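Local coordinates for protein Exo-beta-1,3-galactanase (Bifidobacterium bifidum, PDB 5FLW) that probably hydrolyses beta-1,3-galactan from the chain end as an exo-acting galactanase of glycoside hydrolase family 43, at residues I80-T92 with D138-Y150. Sequence-based numbering, arbitrary orientation. Where two conformers were deposited one is given.
Sequences IGERPKVLHCPAT and DIGVFQDEDGSGY
Strands 84-88 and 139-143 run nearly parallel, their axes 16° apart and 6.9 Å at closest approach. L87 and V141 reach toward each other tip to tip, CD2 of L87 lying 3.7 Å from V141 CG2, while V141 CG1 packs 3.5 Å from K85 CB. K85, bent at chi2 and chi4, lays its methylenes over G140 CA and curls NZ back to P84 O, 2.9 Å away and above that carbonyl's plane. Without this side chain, as with an alanine here, P84 O would probably lose its donor and a gap would open over G140 CA. Each strand is the first of a four-stranded antiparallel sheet, so the contact joins consecutive blades of the five-bladed beta-propeller of family 43, along their inner strands. Toward the start of strand 139-143, the R83 guanidinium meets D138 with its edge, NE 3.2 Å from OD1 in a salt bridge, the two planes 64° apart; D246 pairs with NH1, and S190 N with D138 OD2. At the far end Q143, extended beyond CG, gives NE2 to H88 O at 2.9 Å, nearly in line with the carbonyl, while a water links its OE1 to H88 N. P90 CG rests 3.8 Å from G147 O.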
loop_
_atom_site.group_PDB
_atom_site.type_symbol
_atom_site.label_atom_id
_atom_site.label_comp_id
_atom_site.label_asym_id
_atom_site.label_seq_id
_atom_site.Cartn_x
_atom_site.Cartn_y
_atom_site.Cartn_z
ATOM N N ILE A 80 3.372 2.278 -16.907
ATOM C CA ILE A 80 2.751 2.634 -15.639
ATOM C C ILE A 80 3.389 1.818 -14.509
ATOM O O ILE A 80 3.641 0.631 -14.661
ATOM C CB ILE A 80 1.230 2.371 -15.693
ATOM C CG1 ILE A 80 0.555 3.355 -16.650
ATOM C CG2 ILE A 80 0.602 2.442 -14.311
ATOM C CD1 ILE A 80 -0.859 2.973 -17.026
ATOM N N GLY A 81 3.654 2.473 -13.384
ATOM C CA GLY A 81 4.252 1.841 -12.215
ATOM C C GLY A 81 3.548 2.379 -10.990
ATOM O O GLY A 81 3.727 3.537 -10.636
ATOM N N GLU A 82 2.749 1.535 -10.351
ATOM C CA GLU A 82 1.946 1.948 -9.206
ATOM C C GLU A 82 2.124 1.187 -7.895
ATOM O O GLU A 82 2.618 0.068 -7.869
ATOM C CB GLU A 82 0.462 1.841 -9.598
ATOM C CG GLU A 82 0.024 2.779 -10.711
ATOM C CD GLU A 82 -1.411 2.551 -11.151
ATOM O OE1 GLU A 82 -1.970 1.488 -10.836
ATOM O OE2 GLU A 82 -1.975 3.439 -11.809
ATOM N N ARG A 83 1.694 1.828 -6.813
ATOM C CA ARG A 83 1.669 1.239 -5.473
ATOM C C ARG A 83 3.010 0.634 -5.037
ATOM O O ARG A 83 3.072 -0.523 -4.611
ATOM C CB ARG A 83 0.525 0.244 -5.305
ATOM C CG ARG A 83 -0.844 0.909 -5.528
ATOM C CD ARG A 83 -2.026 0.000 -5.145
ATOM N NE ARG A 83 -3.279 0.716 -5.385
ATOM C CZ ARG A 83 -3.796 1.623 -4.556
ATOM N NH1 ARG A 83 -3.178 1.895 -3.405
ATOM N NH2 ARG A 83 -4.944 2.252 -4.858
ATOM N N PRO A 84 4.100 1.420 -5.078
ATOM C CA PRO A 84 5.408 0.889 -4.672
ATOM C C PRO A 84 5.398 0.483 -3.204
ATOM O O PRO A 84 4.779 1.142 -2.361
ATOM C CB PRO A 84 6.372 2.072 -4.912
ATOM C CG PRO A 84 5.513 3.306 -4.741
ATOM C CD PRO A 84 4.153 2.882 -5.335
ATOM N N LYS A 85 6.109 -0.606 -2.912
ATOM C CA LYS A 85 6.239 -1.127 -1.560
ATOM C C LYS A 85 7.693 -1.533 -1.348
ATOM O O LYS A 85 8.365 -1.957 -2.291
ATOM C CB LYS A 85 5.351 -2.372 -1.377
ATOM C CG LYS A 85 3.850 -2.132 -1.629
ATOM C CD LYS A 85 3.266 -1.217 -0.542
ATOM C CE LYS A 85 1.887 -0.645 -0.937
ATOM N NZ LYS A 85 2.004 0.324 -2.067
ATOM N N VAL A 86 8.170 -1.429 -0.103
ATOM C CA VAL A 86 9.541 -1.806 0.256
ATOM C C VAL A 86 9.516 -2.721 1.477
ATOM O O VAL A 86 8.753 -2.489 2.421
ATOM C CB VAL A 86 10.434 -0.556 0.504
ATOM C CG1 VAL A 86 11.815 -0.913 1.127
ATOM C CG2 VAL A 86 10.613 0.235 -0.812
ATOM N N LEU A 87 10.365 -3.756 1.465
ATOM C CA LEU A 87 10.635 -4.563 2.648
ATOM C C LEU A 87 12.143 -4.659 2.841
ATOM O O LEU A 87 12.918 -4.606 1.868
ATOM C CB LEU A 87 10.086 -6.002 2.536
ATOM C CG LEU A 87 8.560 -6.193 2.567
ATOM C CD1 LEU A 87 8.187 -7.673 2.308
ATOM C CD2 LEU A 87 7.960 -5.708 3.872
ATOM N N HIS A 88 12.557 -4.786 4.109
ATOM C CA HIS A 88 13.949 -5.050 4.457
ATOM C C HIS A 88 14.112 -6.564 4.625
ATOM O O HIS A 88 13.413 -7.178 5.447
ATOM C CB HIS A 88 14.341 -4.282 5.729
ATOM C CG HIS A 88 15.811 -4.318 6.044
ATOM N ND1 HIS A 88 16.301 -4.162 7.323
ATOM C CD2 HIS A 88 16.894 -4.478 5.248
ATOM C CE1 HIS A 88 17.621 -4.208 7.299
ATOM N NE2 HIS A 88 18.007 -4.432 6.057
ATOM N N CYS A 89 15.022 -7.163 3.828
ATOM C CA CYS A 89 15.167 -8.622 3.774
ATOM C C CYS A 89 16.071 -9.107 4.903
ATOM O O CYS A 89 17.265 -8.777 4.911
ATOM C CB CYS A 89 15.773 -9.051 2.447
ATOM S SG CYS A 89 16.033 -10.824 2.357
ATOM N N PRO A 90 15.570 -9.912 5.843
ATOM C CA PRO A 90 16.441 -10.332 6.960
ATOM C C PRO A 90 17.649 -11.148 6.523
ATOM O O PRO A 90 18.755 -10.964 7.061
ATOM C CB PRO A 90 15.493 -11.134 7.856
ATOM C CG PRO A 90 14.127 -10.655 7.482
ATOM C CD PRO A 90 14.180 -10.370 6.021
ATOM N N ALA A 91 17.477 -12.031 5.530
ATOM C CA ALA A 91 18.565 -12.941 5.186
ATOM C C ALA A 91 19.706 -12.218 4.483
ATOM O O ALA A 91 20.862 -12.603 4.653
ATOM C CB ALA A 91 18.044 -14.089 4.322
ATOM N N THR A 92 19.413 -11.151 3.725
ATOM C CA THR A 92 20.411 -10.505 2.885
ATOM C C THR A 92 20.774 -9.102 3.343
ATOM O O THR A 92 21.810 -8.588 2.910
ATOM C CB THR A 92 19.901 -10.388 1.442
ATOM O OG1 THR A 92 18.801 -9.476 1.414
ATOM C CG2 THR A 92 19.472 -11.756 0.852
ATOM N N ASP A 138 -3.045 -4.231 -8.104
ATOM C CA ASP A 138 -2.707 -3.594 -6.824
ATOM C C ASP A 138 -1.934 -4.557 -5.932
ATOM O O ASP A 138 -2.235 -5.757 -5.881
ATOM C CB ASP A 138 -3.964 -3.207 -6.056
ATOM C CG ASP A 138 -4.627 -1.958 -6.592
ATOM O OD1 ASP A 138 -4.176 -1.380 -7.627
ATOM O OD2 ASP A 138 -5.650 -1.589 -5.983
ATOM N N ILE A 139 -0.921 -4.031 -5.238
ATOM C CA ILE A 139 -0.103 -4.819 -4.331
ATOM C C ILE A 139 0.010 -4.116 -2.979
ATOM O O ILE A 139 -0.146 -2.893 -2.865
ATOM C CB ILE A 139 1.319 -5.125 -4.869
ATOM C CG1 ILE A 139 2.052 -3.811 -5.169
ATOM C CG2 ILE A 139 1.282 -6.079 -6.086
ATOM C CD1 ILE A 139 3.562 -3.970 -5.232
ATOM N N GLY A 140 0.299 -4.935 -1.950
ATOM C CA GLY A 140 0.763 -4.460 -0.662
ATOM C C GLY A 140 1.775 -5.453 -0.121
ATOM O O GLY A 140 2.003 -6.496 -0.727
ATOM N N VAL A 141 2.396 -5.121 1.016
ATOM C CA VAL A 141 3.363 -6.026 1.638
ATOM C C VAL A 141 3.063 -6.233 3.126
ATOM O O VAL A 141 2.450 -5.393 3.799
ATOM C CB VAL A 141 4.836 -5.587 1.428
ATOM C CG1 VAL A 141 5.213 -5.633 -0.069
ATOM C CG2 VAL A 141 5.070 -4.196 2.029
ATOM N N PHE A 142 3.548 -7.363 3.651
ATOM C CA PHE A 142 3.462 -7.634 5.079
ATOM C C PHE A 142 4.674 -8.469 5.504
ATOM O O PHE A 142 5.052 -9.424 4.825
ATOM C CB PHE A 142 2.131 -8.326 5.446
ATOM C CG PHE A 142 2.056 -8.776 6.891
ATOM C CD1 PHE A 142 1.880 -7.855 7.917
ATOM C CD2 PHE A 142 2.179 -10.117 7.221
ATOM C CE1 PHE A 142 1.843 -8.266 9.228
ATOM C CE2 PHE A 142 2.136 -10.523 8.529
ATOM C CZ PHE A 142 1.967 -9.592 9.536
ATOM N N GLN A 143 5.283 -8.089 6.623
ATOM C CA GLN A 143 6.405 -8.817 7.205
ATOM C C GLN A 143 5.997 -9.302 8.594
ATOM O O GLN A 143 5.674 -8.490 9.473
ATOM C CB GLN A 143 7.638 -7.923 7.272
ATOM C CG GLN A 143 8.853 -8.605 7.793
ATOM C CD GLN A 143 10.076 -7.745 7.644
ATOM O OE1 GLN A 143 10.163 -6.648 8.224
ATOM N NE2 GLN A 143 11.025 -8.211 6.834
ATOM N N ASP A 144 5.993 -10.624 8.781
ATOM C CA ASP A 144 5.527 -11.258 10.008
ATOM C C ASP A 144 6.649 -11.300 11.068
ATOM O O ASP A 144 7.820 -10.990 10.788
ATOM C CB ASP A 144 4.963 -12.647 9.694
ATOM C CG ASP A 144 3.831 -13.073 10.637
ATOM O OD1 ASP A 144 3.669 -12.492 11.735
ATOM O OD2 ASP A 144 3.123 -14.034 10.266
ATOM N N GLU A 145 6.259 -11.705 12.295
ATOM C CA GLU A 145 7.172 -11.653 13.435
ATOM C C GLU A 145 8.335 -12.624 13.281
ATOM O O GLU A 145 9.417 -12.391 13.835
ATOM C CB GLU A 145 6.413 -11.930 14.745
ATOM C CG GLU A 145 7.153 -11.468 16.010
ATOM C CD GLU A 145 6.230 -11.261 17.203
ATOM O OE1 GLU A 145 5.069 -11.717 17.128
ATOM O OE2 GLU A 145 6.662 -10.637 18.200
ATOM N N ASP A 146 8.130 -13.715 12.540
ATOM C CA ASP A 146 9.175 -14.697 12.280
ATOM C C ASP A 146 10.118 -14.291 11.151
ATOM O O ASP A 146 11.006 -15.079 10.812
ATOM C CB ASP A 146 8.525 -16.048 11.950
ATOM C CG ASP A 146 7.789 -16.063 10.586
ATOM O OD1 ASP A 146 7.483 -15.005 9.981
ATOM O OD2 ASP A 146 7.445 -17.173 10.127
ATOM N N GLY A 147 9.910 -13.117 10.531
ATOM C CA GLY A 147 10.738 -12.652 9.432
ATOM C C GLY A 147 10.237 -13.021 8.054
ATOM O O GLY A 147 10.853 -12.619 7.065
ATOM N N SER A 148 9.167 -13.804 7.951
ATOM C CA SER A 148 8.624 -14.117 6.638
ATOM C C SER A 148 8.056 -12.867 5.984
ATOM O O SER A 148 7.429 -12.032 6.647
ATOM C CB SER A 148 7.536 -15.169 6.753
ATOM O OG SER A 148 8.122 -16.387 7.153
ATOM N N GLY A 149 8.296 -12.731 4.673
ATOM C CA GLY A 149 7.785 -11.617 3.899
ATOM C C GLY A 149 6.692 -12.074 2.951
ATOM O O GLY A 149 6.731 -13.200 2.428
ATOM N N TYR A 150 5.732 -11.181 2.703
ATOM C CA TYR A 150 4.579 -11.477 1.873
ATOM C C TYR A 150 4.258 -10.287 0.992
ATOM O O TYR A 150 4.401 -9.123 1.401
ATOM C CB TYR A 150 3.325 -11.776 2.731
ATOM C CG TYR A 150 3.560 -12.924 3.660
ATOM C CD1 TYR A 150 4.117 -12.729 4.926
ATOM C CD2 TYR A 150 3.253 -14.231 3.265
ATOM C CE1 TYR A 150 4.374 -13.826 5.784
ATOM C CE2 TYR A 150 3.493 -15.320 4.107
ATOM C CZ TYR A 150 4.048 -15.128 5.363
ATOM O OH TYR A 150 4.266 -16.240 6.151
HETATM O O HOH W 1 -1.888 -0.604 -8.774
HETATM O O HOH W 2 -6.505 0.741 -6.853
HETATM O O HOH W 3 10.946 -4.562 6.340
#